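Local coordinates for protein retinol dehydratase (Spodoptera frugiperda, PDB 1FMJ) that dehydrates retinol to anhydroretinol, probably by way of a sulfated intermediate, using a sulfotransferase fold that here holds retinol and adenosine 3',5'-diphosphate, at residues 96-99 and 100-103; 288-291 and 292-295; 321-324 and 325-329; 43-46 and 47-51; 54-57 and 58-61. One frame throughout, in Å; residues are numbered along the deposited sequence.

Contact 1 of 5, residues 96-99 and 100-103; sequences KTYM and SLRY
R102 folds back over the residues that lead into its own short helix, and its guanidinium reaches T97 O with two bent, weak hydrogen bonds, from NE at 3.0 Å and from NH2 at 3.1 Å. NH1 of the same group makes a salt bridge with E81, and W84 adds a cation-pi contact, so the planar group is held from several directions. The sulfur contacts centre on M99. Its CG is anti to the backbone N (chi1 179°) and the chain then bends twice, which brings SD 4.0 Å above one face of the R102 guanidinium, toward its rim. The same SD lies 3.5 Å from Y103 CD1, a Met-aromatic contact made obliquely to the ring, whose hydroxyl bonds to Q80. On the exposed side T97 CG2 meets L101 CD2 at 3.7 Å. Backbone bonds complete the turn: L101 N donates to Y98 O at 2.7 Å, while M99 O takes both R102 N and, at 3.0 Å, Y103 N. With Y98 at the N-cap, this is a single helical turn that sets M99, R102 and Y103 against helix 76-87, within the sulfotransferase domain.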
loop_
_atom_site.group_PDB
_atom_site.type_symbol
_atom_site.label_atom_id
_atom_site.label_comp_id
_atom_site.label_asym_id
_atom_site.label_seq_id
_atom_site.Cartn_x
_atom_site.Cartn_y
_atom_site.Cartn_z
ATOM N N LYS A 96 -14.375 -7.467 -13.572
ATOM C CA LYS A 96 -14.540 -8.667 -12.765
ATOM C C LYS A 96 -13.257 -9.483 -12.681
ATOM O O LYS A 96 -13.160 -10.420 -11.893
ATOM C CB LYS A 96 -15.691 -9.520 -13.306
ATOM C CG LYS A 96 -17.044 -8.825 -13.197
ATOM C CD LYS A 96 -18.177 -9.710 -13.681
ATOM C CE LYS A 96 -19.523 -8.990 -13.580
ATOM N NZ LYS A 96 -20.666 -9.878 -13.960
ATOM N N THR A 97 -12.268 -9.133 -13.495
ATOM C CA THR A 97 -11.002 -9.852 -13.442
ATOM C C THR A 97 -10.302 -9.425 -12.154
ATOM O O THR A 97 -10.550 -8.330 -11.640
ATOM C CB THR A 97 -10.099 -9.518 -14.653
ATOM O OG1 THR A 97 -10.663 -10.080 -15.841
ATOM C CG2 THR A 97 -8.712 -10.097 -14.462
ATOM N N TYR A 98 -9.440 -10.290 -11.631
ATOM C CA TYR A 98 -8.715 -9.991 -10.401
ATOM C C TYR A 98 -7.917 -8.685 -10.481
ATOM O O TYR A 98 -7.161 -8.453 -11.426
ATOM C CB TYR A 98 -7.781 -11.153 -10.044
ATOM C CG TYR A 98 -8.514 -12.422 -9.645
ATOM C CD1 TYR A 98 -8.366 -13.601 -10.377
ATOM C CD2 TYR A 98 -9.371 -12.435 -8.543
ATOM C CE1 TYR A 98 -9.058 -14.769 -10.024
ATOM C CE2 TYR A 98 -10.071 -13.595 -8.177
ATOM C CZ TYR A 98 -9.911 -14.758 -8.923
ATOM O OH TYR A 98 -10.619 -15.894 -8.578
ATOM N N MET A 99 -8.101 -7.838 -9.473
ATOM C CA MET A 99 -7.410 -6.558 -9.390
ATOM C C MET A 99 -5.912 -6.801 -9.559
ATOM O O MET A 99 -5.213 -6.029 -10.212
ATOM C CB MET A 99 -7.693 -5.911 -8.027
ATOM C CG MET A 99 -7.014 -4.576 -7.783
ATOM S SD MET A 99 -7.699 -3.253 -8.788
ATOM C CE MET A 99 -9.148 -2.827 -7.837
ATOM N N SER A 100 -5.429 -7.893 -8.980
ATOM C CA SER A 100 -4.016 -8.228 -9.065
ATOM C C SER A 100 -3.565 -8.483 -10.504
ATOM O O SER A 100 -2.374 -8.534 -10.777
ATOM C CB SER A 100 -3.711 -9.444 -8.192
ATOM O OG SER A 100 -4.483 -10.561 -8.586
ATOM N N LEU A 101 -4.518 -8.646 -11.419
ATOM C CA LEU A 101 -4.193 -8.857 -12.826
ATOM C C LEU A 101 -4.366 -7.552 -13.607
ATOM O O LEU A 101 -3.825 -7.395 -14.697
ATOM C CB LEU A 101 -5.095 -9.945 -13.435
ATOM C CG LEU A 101 -4.645 -11.419 -13.378
ATOM C CD1 LEU A 101 -4.092 -11.764 -12.010
ATOM C CD2 LEU A 101 -5.824 -12.326 -13.716
ATOM N N ARG A 102 -5.123 -6.614 -13.052
ATOM C CA ARG A 102 -5.351 -5.350 -13.735
ATOM C C ARG A 102 -4.279 -4.315 -13.393
ATOM O O ARG A 102 -4.071 -3.351 -14.132
ATOM C CB ARG A 102 -6.752 -4.829 -13.399
ATOM C CG ARG A 102 -7.876 -5.592 -14.119
ATOM C CD ARG A 102 -9.267 -5.084 -13.726
ATOM N NE ARG A 102 -9.654 -5.568 -12.406
ATOM C CZ ARG A 102 -10.437 -4.911 -11.559
ATOM N NH1 ARG A 102 -10.926 -3.715 -11.883
ATOM N NH2 ARG A 102 -10.737 -5.455 -10.386
ATOM N N TYR A 103 -3.592 -4.540 -12.276
ATOM C CA TYR A 103 -2.535 -3.650 -11.812
ATOM C C TYR A 103 -1.248 -4.419 -11.536
ATOM O O TYR A 103 -1.280 -5.576 -11.127
ATOM C CB TYR A 103 -2.939 -2.962 -10.500
ATOM C CG TYR A 103 -3.837 -1.756 -10.644
ATOM C CD1 TYR A 103 -5.203 -1.893 -10.867
ATOM C CD2 TYR A 103 -3.316 -0.473 -10.522
ATOM C CE1 TYR A 103 -6.028 -0.779 -10.961
ATOM C CE2 TYR A 103 -4.131 0.650 -10.615
ATOM C CZ TYR A 103 -5.483 0.486 -10.835
ATOM O OH TYR A 103 -6.274 1.598 -10.910
#

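Contact 2 of 5, residues 288-291 and 292-295; sequences KNNG and AVNM
N294 turns its amide back to the end of helix 284-288, and ND2 donates to K288 O at 3.1 Å along a fairly straight path (156°), with the acceptor close to the amide plane. Its CG sits between the backbone N and the carbonyl carbon (chi1 64°), a rotamer that swings the amide back toward the preceding residues. The other end of the amide lies against the chain at G291, N294 OD1 standing 3.3 Å from G291 CA, and this oxygen also accepts from E296 N. With the amide cut back to an alanine, K288 O would probably lose its side-chain donor and E296 N its acceptor, leaving the turn freer to shift against the helix end. N290 is oriented quite differently. Its CG is anti to the backbone N (chi1 -170°), and OD1 curls forward to take A292 N at 3.1 Å while resting 3.3 Å from A292 CB. On the flank of the same side chain, V293 CG2 approaches N290 CB at 3.8 Å; V293 also packs on M99 and R102. N290 O accepts from V293 N at 2.9 Å and from N294 N, so one residue steers three amides. A water joins the far end, donating to G291 O at 2.7 Å and accepting from M295 N. The bond from A292 N to the N290 side chain forms an Asx turn, which together with the bonds to N290 O makes an Asx motif, and the chain leaving it delivers M295 to the retinol pocket.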
loop_
_atom_site.group_PDB
_atom_site.type_symbol
_atom_site.label_atom_id
_atom_site.label_comp_id
_atom_site.label_asym_id
_atom_site.label_seq_id
_atom_site.Cartn_x
_atom_site.Cartn_y
_atom_site.Cartn_z
ATOM N N LYS A 288 -16.574 -5.451 -0.192
ATOM C CA LYS A 288 -15.988 -6.455 0.685
ATOM C C LYS A 288 -16.166 -7.894 0.207
ATOM O O LYS A 288 -15.252 -8.699 0.332
ATOM C CB LYS A 288 -16.554 -6.310 2.098
ATOM C CG LYS A 288 -15.943 -7.277 3.106
ATOM C CD LYS A 288 -16.283 -6.860 4.522
ATOM C CE LYS A 288 -15.594 -7.742 5.546
ATOM N NZ LYS A 288 -15.770 -7.181 6.922
ATOM N N ASN A 289 -17.335 -8.221 -0.330
ATOM C CA ASN A 289 -17.589 -9.579 -0.816
ATOM C C ASN A 289 -17.392 -9.684 -2.322
ATOM O O ASN A 289 -17.920 -10.589 -2.968
ATOM C CB ASN A 289 -19.009 -10.023 -0.442
ATOM C CG ASN A 289 -19.164 -10.277 1.045
ATOM O OD1 ASN A 289 -18.679 -11.280 1.574
ATOM N ND2 ASN A 289 -19.830 -9.360 1.731
ATOM N N ASN A 290 -16.627 -8.744 -2.870
ATOM C CA ASN A 290 -16.323 -8.717 -4.289
ATOM C C ASN A 290 -15.009 -9.477 -4.443
ATOM O O ASN A 290 -13.929 -8.926 -4.219
ATOM C CB ASN A 290 -16.156 -7.269 -4.773
ATOM C CG ASN A 290 -16.070 -7.156 -6.286
ATOM O OD1 ASN A 290 -15.522 -8.023 -6.956
ATOM N ND2 ASN A 290 -16.601 -6.070 -6.824
ATOM N N GLY A 291 -15.119 -10.750 -4.815
ATOM C CA GLY A 291 -13.954 -11.594 -4.992
ATOM C C GLY A 291 -12.885 -11.052 -5.924
ATOM O O GLY A 291 -11.733 -11.481 -5.859
ATOM N N ALA A 292 -13.243 -10.118 -6.797
ATOM C CA ALA A 292 -12.252 -9.568 -7.716
ATOM C C ALA A 292 -11.270 -8.645 -6.997
ATOM O O ALA A 292 -10.181 -8.369 -7.506
ATOM C CB ALA A 292 -12.948 -8.810 -8.848
ATOM N N VAL A 293 -11.646 -8.187 -5.807
ATOM C CA VAL A 293 -10.796 -7.271 -5.056
ATOM C C VAL A 293 -10.533 -7.632 -3.596
ATOM O O VAL A 293 -9.642 -7.059 -2.977
ATOM C CB VAL A 293 -11.386 -5.836 -5.074
ATOM C CG1 VAL A 293 -11.608 -5.378 -6.505
ATOM C CG2 VAL A 293 -12.701 -5.799 -4.291
ATOM N N ASN A 294 -11.286 -8.573 -3.038
ATOM C CA ASN A 294 -11.095 -8.907 -1.635
ATOM C C ASN A 294 -9.976 -9.891 -1.315
ATOM O O ASN A 294 -9.784 -10.249 -0.155
ATOM C CB ASN A 294 -12.407 -9.400 -1.011
ATOM C CG ASN A 294 -12.903 -10.692 -1.623
ATOM O OD1 ASN A 294 -12.134 -11.463 -2.184
ATOM N ND2 ASN A 294 -14.198 -10.944 -1.491
ATOM N N MET A 295 -9.253 -10.324 -2.343
ATOM C CA MET A 295 -8.134 -11.247 -2.184
ATOM C C MET A 295 -8.489 -12.562 -1.498
ATOM O O MET A 295 -7.602 -13.270 -1.013
ATOM C CB MET A 295 -7.009 -10.563 -1.402
ATOM C CG MET A 295 -6.440 -9.315 -2.066
ATOM S SD MET A 295 -5.405 -9.668 -3.516
ATOM C CE MET A 295 -3.796 -9.460 -2.834
HETATM O O HOH W 1 -9.254 -10.742 -5.062
#

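Contact 3 of 5, residues 321-324 and 325-329; sequences DYFD and EEMTK
D324 is the N-cap of helix 325-338, and its carboxylate closes the first turn. CG lies between the backbone N and the carbonyl carbon (chi1 57°), which lets OD2 curl over to M327 N in a short, nearly straight bond of 2.7 Å (169°). The positive end of the helix would probably favour the charged form of this group. A leucine in its place would probably leave M327 N without its capping acceptor and let the first turn fray. The tight part lies on the inner side. There F323 CD2 meets M327 CB at 3.8 Å, the two side chains crossing at about a right angle, and M327 CE stands 4.2 Å above one face of the ring, toward its rim. W214 and W319 meet the same ring edge-to-face, F210 also packs on it, and M327 packs on helix 210-218. The outer side is looser. E325 and E326 are exposed; E325 OE2 stays 5.1 Å from D324 OD1, a separation of like charges without contact, and E326 is drawn off to a salt bridge with K211. D324 O takes two donors from one residue: T328 N at 2.8 Å, nearly head-on, and T328 OG1 at 2.9 Å, from above the carbonyl plane.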
loop_
_atom_site.group_PDB
_atom_site.type_symbol
_atom_site.label_atom_id
_atom_site.label_comp_id
_atom_site.label_asym_id
_atom_site.label_seq_id
_atom_site.Cartn_x
_atom_site.Cartn_y
_atom_site.Cartn_z
ATOM N N ASP A 321 -10.566 2.929 19.568
ATOM C CA ASP A 321 -10.838 1.655 20.236
ATOM C C ASP A 321 -9.564 0.862 20.458
ATOM O O ASP A 321 -9.596 -0.183 21.105
ATOM C CB ASP A 321 -11.789 0.785 19.413
ATOM C CG ASP A 321 -13.160 1.392 19.266
ATOM O OD1 ASP A 321 -13.733 1.797 20.297
ATOM O OD2 ASP A 321 -13.668 1.457 18.121
ATOM N N TYR A 322 -8.446 1.360 19.932
ATOM C CA TYR A 322 -7.162 0.673 20.050
ATOM C C TYR A 322 -6.071 1.410 20.820
ATOM O O TYR A 322 -5.084 0.804 21.223
ATOM C CB TYR A 322 -6.610 0.346 18.661
ATOM C CG TYR A 322 -7.386 -0.683 17.882
ATOM C CD1 TYR A 322 -8.592 -0.361 17.271
ATOM C CD2 TYR A 322 -6.893 -1.978 17.730
ATOM C CE1 TYR A 322 -9.288 -1.302 16.518
ATOM C CE2 TYR A 322 -7.579 -2.926 16.989
ATOM C CZ TYR A 322 -8.775 -2.587 16.380
ATOM O OH TYR A 322 -9.451 -3.527 15.630
ATOM N N PHE A 323 -6.233 2.715 21.001
ATOM C CA PHE A 323 -5.245 3.515 21.718
ATOM C C PHE A 323 -5.716 3.865 23.125
ATOM O O PHE A 323 -6.820 4.391 23.305
ATOM C CB PHE A 323 -4.976 4.822 20.973
ATOM C CG PHE A 323 -4.291 4.650 19.653
ATOM C CD1 PHE A 323 -4.872 3.893 18.643
ATOM C CD2 PHE A 323 -3.073 5.277 19.408
ATOM C CE1 PHE A 323 -4.251 3.763 17.401
ATOM C CE2 PHE A 323 -2.443 5.154 18.175
ATOM C CZ PHE A 323 -3.035 4.394 17.166
ATOM N N ASP A 324 -4.888 3.586 24.125
ATOM C CA ASP A 324 -5.262 3.927 25.485
ATOM C C ASP A 324 -4.904 5.388 25.709
ATOM O O ASP A 324 -4.434 6.061 24.787
ATOM C CB ASP A 324 -4.553 3.018 26.501
ATOM C CG ASP A 324 -3.043 3.052 26.383
ATOM O OD1 ASP A 324 -2.413 2.113 26.903
ATOM O OD2 ASP A 324 -2.485 3.998 25.798
ATOM N N GLU A 325 -5.137 5.890 26.917
ATOM C CA GLU A 325 -4.834 7.282 27.203
ATOM C C GLU A 325 -3.405 7.656 26.798
ATOM O O GLU A 325 -3.200 8.614 26.048
ATOM C CB GLU A 325 -5.080 7.594 28.691
ATOM C CG GLU A 325 -5.302 6.388 29.622
ATOM C CD GLU A 325 -6.549 5.545 29.296
ATOM O OE1 GLU A 325 -7.665 6.101 29.126
ATOM O OE2 GLU A 325 -6.409 4.312 29.230
ATOM N N GLU A 326 -2.426 6.892 27.275
ATOM C CA GLU A 326 -1.021 7.143 26.960
ATOM C C GLU A 326 -0.737 7.148 25.460
ATOM O O GLU A 326 -0.152 8.093 24.935
ATOM C CB GLU A 326 -0.130 6.092 27.620
ATOM C CG GLU A 326 1.308 6.130 27.125
ATOM C CD GLU A 326 2.088 4.874 27.481
ATOM O OE1 GLU A 326 2.311 4.635 28.693
ATOM O OE2 GLU A 326 2.473 4.128 26.547
ATOM N N MET A 327 -1.132 6.078 24.778
ATOM C CA MET A 327 -0.923 5.966 23.340
ATOM C C MET A 327 -1.541 7.150 22.613
ATOM O O MET A 327 -0.939 7.711 21.698
ATOM C CB MET A 327 -1.538 4.665 22.816
ATOM C CG MET A 327 -0.745 3.433 23.171
ATOM S SD MET A 327 -1.697 1.914 22.963
ATOM C CE MET A 327 -1.621 1.660 21.203
ATOM N N THR A 328 -2.749 7.520 23.021
ATOM C CA THR A 328 -3.445 8.643 22.413
ATOM C C THR A 328 -2.589 9.902 22.520
ATOM O O THR A 328 -2.383 10.603 21.532
ATOM C CB THR A 328 -4.814 8.874 23.091
ATOM O OG1 THR A 328 -5.667 7.745 22.842
ATOM C CG2 THR A 328 -5.477 10.135 22.549
ATOM N N LYS A 329 -2.083 10.175 23.718
ATOM C CA LYS A 329 -1.235 11.341 23.942
ATOM C C LYS A 329 0.036 11.234 23.110
ATOM O O LYS A 329 0.458 12.195 22.462
ATOM C CB LYS A 329 -0.858 11.456 25.425
ATOM C CG LYS A 329 -2.034 11.724 26.355
ATOM C CD LYS A 329 -2.668 13.075 26.086
ATOM C CE LYS A 329 -3.774 13.368 27.091
ATOM N NZ LYS A 329 -4.319 14.749 26.928
#

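Contact 4 of 5, residues 43-46 and 47-51; sequences YMVY and RPYLK
Y46 ends its strand by passing into a 3-10 turn over R47 and P48, so that Y46 O faces Y49 N at 2.7 Å, although the position of that nitrogen is uncertain because the model is crowded there and the bond is correspondingly doubtful in detail. One step further on, L50 N donates to R47 O at 3.0 Å and carries the turn onward. P48 suits the interior of the turn, since its nitrogen has no hydrogen to offer Y46 O; its ring leans on the last residue of the strand, with P48 CD 4.0 Å from Y46 CB. Y49 meets the strand through the root of its side chain. Its CB lies 3.1 Å from Y46 O and 4.1 Å from V45 CB, and the valine branch V45 CG2 comes to the Y49 ring obliquely. With CG anti to the backbone N (chi1 -176°), the phenol of Y49 extends past V45 instead of lying on it, and touches L165. Strand 43-46 is an outer strand of a small antiparallel sheet of three, and this turn is the exit from it toward helix 53-57. V45 pairs with V36 through the backbone, and R47 does the same with T34, which carries the pairing one residue into the turn. The Y46 ring leads away from the turn and stacks on Y35. R47 stretches out from CG to NE, with CG anti to its backbone nitrogen, and its guanidinium finishes in a salt bridge to E15.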
loop_
_atom_site.group_PDB
_atom_site.type_symbol
_atom_site.label_atom_id
_atom_site.label_comp_id
_atom_site.label_asym_id
_atom_site.label_seq_id
_atom_site.Cartn_x
_atom_site.Cartn_y
_atom_site.Cartn_z
ATOM N N TYR A 43 14.051 5.010 4.799
ATOM C CA TYR A 43 12.795 4.323 4.526
ATOM C C TYR A 43 12.989 2.834 4.758
ATOM O O TYR A 43 13.934 2.225 4.245
ATOM C CB TYR A 43 12.333 4.561 3.079
ATOM C CG TYR A 43 11.700 5.920 2.829
ATOM C CD1 TYR A 43 12.312 6.854 1.996
ATOM C CD2 TYR A 43 10.468 6.256 3.399
ATOM C CE1 TYR A 43 11.713 8.096 1.727
ATOM C CE2 TYR A 43 9.861 7.493 3.139
ATOM C CZ TYR A 43 10.492 8.403 2.303
ATOM O OH TYR A 43 9.915 9.620 2.046
ATOM N N MET A 44 12.097 2.253 5.555
ATOM C CA MET A 44 12.156 0.837 5.853
ATOM C C MET A 44 11.781 0.004 4.624
ATOM O O MET A 44 10.627 0.009 4.193
ATOM C CB MET A 44 11.205 0.517 7.008
ATOM C CG MET A 44 11.691 0.970 8.372
ATOM S SD MET A 44 13.145 0.055 8.905
ATOM C CE MET A 44 12.387 -1.336 9.771
ATOM N N VAL A 45 12.749 -0.705 4.050
ATOM C CA VAL A 45 12.444 -1.541 2.897
ATOM C C VAL A 45 12.923 -2.960 3.123
ATOM O O VAL A 45 13.982 -3.191 3.719
ATOM C CB VAL A 45 13.067 -0.985 1.569
ATOM C CG1 VAL A 45 12.563 0.429 1.305
ATOM C CG2 VAL A 45 14.579 -1.000 1.634
ATOM N N TYR A 46 12.121 -3.921 2.675
ATOM C CA TYR A 46 12.488 -5.321 2.806
ATOM C C TYR A 46 13.780 -5.490 2.011
ATOM O O TYR A 46 13.883 -5.011 0.883
ATOM C CB TYR A 46 11.375 -6.213 2.246
ATOM C CG TYR A 46 10.240 -6.445 3.225
ATOM C CD1 TYR A 46 8.955 -5.975 2.963
ATOM C CD2 TYR A 46 10.455 -7.145 4.407
ATOM C CE1 TYR A 46 7.910 -6.200 3.859
ATOM C CE2 TYR A 46 9.422 -7.379 5.307
ATOM C CZ TYR A 46 8.153 -6.905 5.027
ATOM O OH TYR A 46 7.136 -7.153 5.911
ATOM N N ARG A 47 14.760 -6.169 2.605
ATOM C CA ARG A 47 16.061 -6.365 1.974
ATOM C C ARG A 47 16.030 -6.694 0.476
ATOM O O ARG A 47 16.769 -6.101 -0.300
ATOM C CB ARG A 47 16.858 -7.432 2.731
ATOM C CG ARG A 47 18.344 -7.386 2.441
ATOM C CD ARG A 47 19.107 -8.468 3.199
ATOM N NE ARG A 47 20.547 -8.239 3.135
ATOM C CZ ARG A 47 21.174 -7.245 3.760
ATOM N NH1 ARG A 47 20.488 -6.388 4.502
ATOM N NH2 ARG A 47 22.488 -7.106 3.637
ATOM N N PRO A 48 15.182 -7.648 0.053
ATOM C CA PRO A 48 15.099 -8.006 -1.366
ATOM C C PRO A 48 14.838 -6.815 -2.291
ATOM O O PRO A 48 14.943 -6.929 -3.515
ATOM C CB PRO A 48 13.949 -9.009 -1.395
ATOM C CG PRO A 48 14.099 -9.702 -0.104
ATOM C CD PRO A 48 14.345 -8.554 0.858
ATOM N N TYR A 49 14.492 -5.672 -1.712
ATOM C CA TYR A 49 14.221 -4.496 -2.525
ATOM C C TYR A 49 15.474 -3.997 -3.230
ATOM O O TYR A 49 15.426 -3.588 -4.393
ATOM C CB TYR A 49 13.654 -3.361 -1.672
ATOM C CG TYR A 49 13.270 -2.168 -2.504
ATOM C CD1 TYR A 49 12.121 -2.190 -3.293
ATOM C CD2 TYR A 49 14.094 -1.046 -2.577
ATOM C CE1 TYR A 49 11.802 -1.133 -4.139
ATOM C CE2 TYR A 49 13.780 0.031 -3.428
ATOM C CZ TYR A 49 12.637 -0.026 -4.206
ATOM O OH TYR A 49 12.341 1.003 -5.080
ATOM N N LEU A 50 16.598 -4.051 -2.522
ATOM C CA LEU A 50 17.871 -3.568 -3.039
ATOM C C LEU A 50 18.321 -4.125 -4.388
ATOM O O LEU A 50 19.107 -3.488 -5.083
ATOM C CB LEU A 50 18.970 -3.797 -1.994
ATOM C CG LEU A 50 18.811 -3.088 -0.643
ATOM C CD1 LEU A 50 19.865 -3.594 0.333
ATOM C CD2 LEU A 50 18.933 -1.586 -0.819
ATOM N N LYS A 51 17.849 -5.308 -4.768
ATOM C CA LYS A 51 18.251 -5.873 -6.054
ATOM C C LYS A 51 17.554 -5.178 -7.234
ATOM O O LYS A 51 17.977 -5.312 -8.380
ATOM C CB LYS A 51 17.964 -7.382 -6.083
ATOM C CG LYS A 51 16.496 -7.742 -5.916
ATOM C CD LYS A 51 16.264 -9.242 -5.743
ATOM C CE LYS A 51 14.768 -9.537 -5.612
ATOM N NZ LYS A 51 14.465 -10.970 -5.340
#

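Contact 5 of 5, residues 54-57 and 58-61; sequences ANIY and NMPL
The Y57 ring and the N58 amide stand almost perpendicular, their planes 87° apart, with ring atom Y57 CD2 4.2 Å from N58 ND2. N58 N approaches the ring obliquely, and F9 meets it edge-to-face. The N58 amide turns back along the helix: CG is anti to the carbonyl carbon (chi1 -69°), and ND2 donates to A54 O at 2.9 Å, coming from above the carbonyl plane. N58 N reaches the same oxygen at 3.0 Å from the opposite face, so A54 O is gripped between two hydrogens of a single residue. A further bond from N58 N to N55 O is weak, as is that from M59 N to I56 O at 3.5 Å. At N58 the chain leaves helical geometry. M59 CG lies close against the carbonyl, 3.1 Å from I56 O, and the apolar contact is that of M59 SD with I56 CG2 at 4.3 Å; I56 and M59 both face helix 146-152, against S147 and L150 respectively. The carbonyls of the last turn of helix 53-57 would carry partial negative charge, and the uncharged amide of N58 supplies one of them with a second N-H just where the regular helical ladder of bonds runs out.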
loop_
_atom_site.group_PDB
_atom_site.type_symbol
_atom_site.label_atom_id
_atom_site.label_comp_id
_atom_site.label_asym_id
_atom_site.label_seq_id
_atom_site.Cartn_x
_atom_site.Cartn_y
_atom_site.Cartn_z
ATOM N N ALA A 54 17.698 0.430 -8.071
ATOM C CA ALA A 54 18.230 1.278 -9.140
ATOM C C ALA A 54 17.356 1.204 -10.397
ATOM O O ALA A 54 17.069 2.226 -11.028
ATOM C CB ALA A 54 19.644 0.861 -9.465
ATOM N N ASN A 55 16.937 -0.008 -10.753
ATOM C CA ASN A 55 16.087 -0.209 -11.922
ATOM C C ASN A 55 14.779 0.557 -11.780
ATOM O O ASN A 55 14.296 1.164 -12.736
ATOM C CB ASN A 55 15.774 -1.693 -12.105
ATOM C CG ASN A 55 16.922 -2.458 -12.721
ATOM O OD1 ASN A 55 16.852 -3.671 -12.872
ATOM N ND2 ASN A 55 17.985 -1.754 -13.080
ATOM N N ILE A 56 14.207 0.528 -10.580
ATOM C CA ILE A 56 12.954 1.228 -10.336
ATOM C C ILE A 56 13.174 2.738 -10.359
ATOM O O ILE A 56 12.291 3.498 -10.731
ATOM C CB ILE A 56 12.336 0.790 -8.991
ATOM C CG1 ILE A 56 11.785 -0.634 -9.127
ATOM C CG2 ILE A 56 11.228 1.745 -8.581
ATOM C CD1 ILE A 56 11.456 -1.310 -7.802
ATOM N N TYR A 57 14.370 3.163 -9.974
ATOM C CA TYR A 57 14.707 4.579 -9.960
ATOM C C TYR A 57 14.835 5.056 -11.406
ATOM O O TYR A 57 14.606 6.224 -11.717
ATOM C CB TYR A 57 16.034 4.780 -9.227
ATOM C CG TYR A 57 16.330 6.211 -8.845
ATOM C CD1 TYR A 57 15.535 6.884 -7.915
ATOM C CD2 TYR A 57 17.405 6.896 -9.414
ATOM C CE1 TYR A 57 15.803 8.206 -7.562
ATOM C CE2 TYR A 57 17.681 8.217 -9.070
ATOM C CZ TYR A 57 16.878 8.865 -8.142
ATOM O OH TYR A 57 17.148 10.169 -7.802
ATOM N N ASN A 58 15.187 4.133 -12.291
ATOM C CA ASN A 58 15.366 4.460 -13.697
ATOM C C ASN A 58 14.315 3.841 -14.613
ATOM O O ASN A 58 14.475 3.863 -15.825
ATOM C CB ASN A 58 16.756 4.004 -14.147
ATOM C CG ASN A 58 17.865 4.823 -13.520
ATOM O OD1 ASN A 58 18.132 5.951 -13.944
ATOM N ND2 ASN A 58 18.503 4.269 -12.487
ATOM N N MET A 59 13.243 3.295 -14.045
ATOM C CA MET A 59 12.222 2.662 -14.873
ATOM C C MET A 59 11.662 3.538 -15.992
ATOM O O MET A 59 11.231 4.672 -15.775
ATOM C CB MET A 59 11.074 2.117 -14.009
ATOM C CG MET A 59 10.360 3.138 -13.131
ATOM S SD MET A 59 8.976 2.397 -12.178
ATOM C CE MET A 59 8.136 3.871 -11.590
ATOM N N PRO A 60 11.693 3.030 -17.228
ATOM C CA PRO A 60 11.159 3.825 -18.333
ATOM C C PRO A 60 9.661 4.021 -18.125
ATOM O O PRO A 60 8.944 3.068 -17.793
ATOM C CB PRO A 60 11.467 2.967 -19.556
ATOM C CG PRO A 60 12.726 2.271 -19.149
ATOM C CD PRO A 60 12.420 1.856 -17.729
ATOM N N LEU A 61 9.196 5.251 -18.307
ATOM C CA LEU A 61 7.784 5.556 -18.128
ATOM C C LEU A 61 7.106 5.966 -19.430
ATOM O O LEU A 61 7.760 6.433 -20.367
ATOM C CB LEU A 61 7.619 6.651 -17.071
ATOM C CG LEU A 61 8.170 6.254 -15.691
ATOM C CD1 LEU A 61 7.970 7.396 -14.722
ATOM C CD2 LEU A 61 7.462 4.999 -15.178
#

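How the contacts relate
Contacts 1 and 2 form a pair although nearly 200 residues separate them in sequence: their centres are 10 Å apart, and M99 N probably donates to A292 O at 2.9 Å. Contact 2 reaches retinol, its M295 side chain about 3 Å away, while the M99 side chain stays about 9 Å from adenosine 3',5'-diphosphate. Contacts 4 and 5 meet where Y49 OH packs on I56 CD1 at 3.7 Å; in contact 4 the Y46 side chain comes to about 7 Å from retinol. Contact 3 stands apart, its centre 38 Å from that of contact 1 and 41 Å from that of contact 5, yet its Y322 side chain lies about 8 Å from the nucleotide.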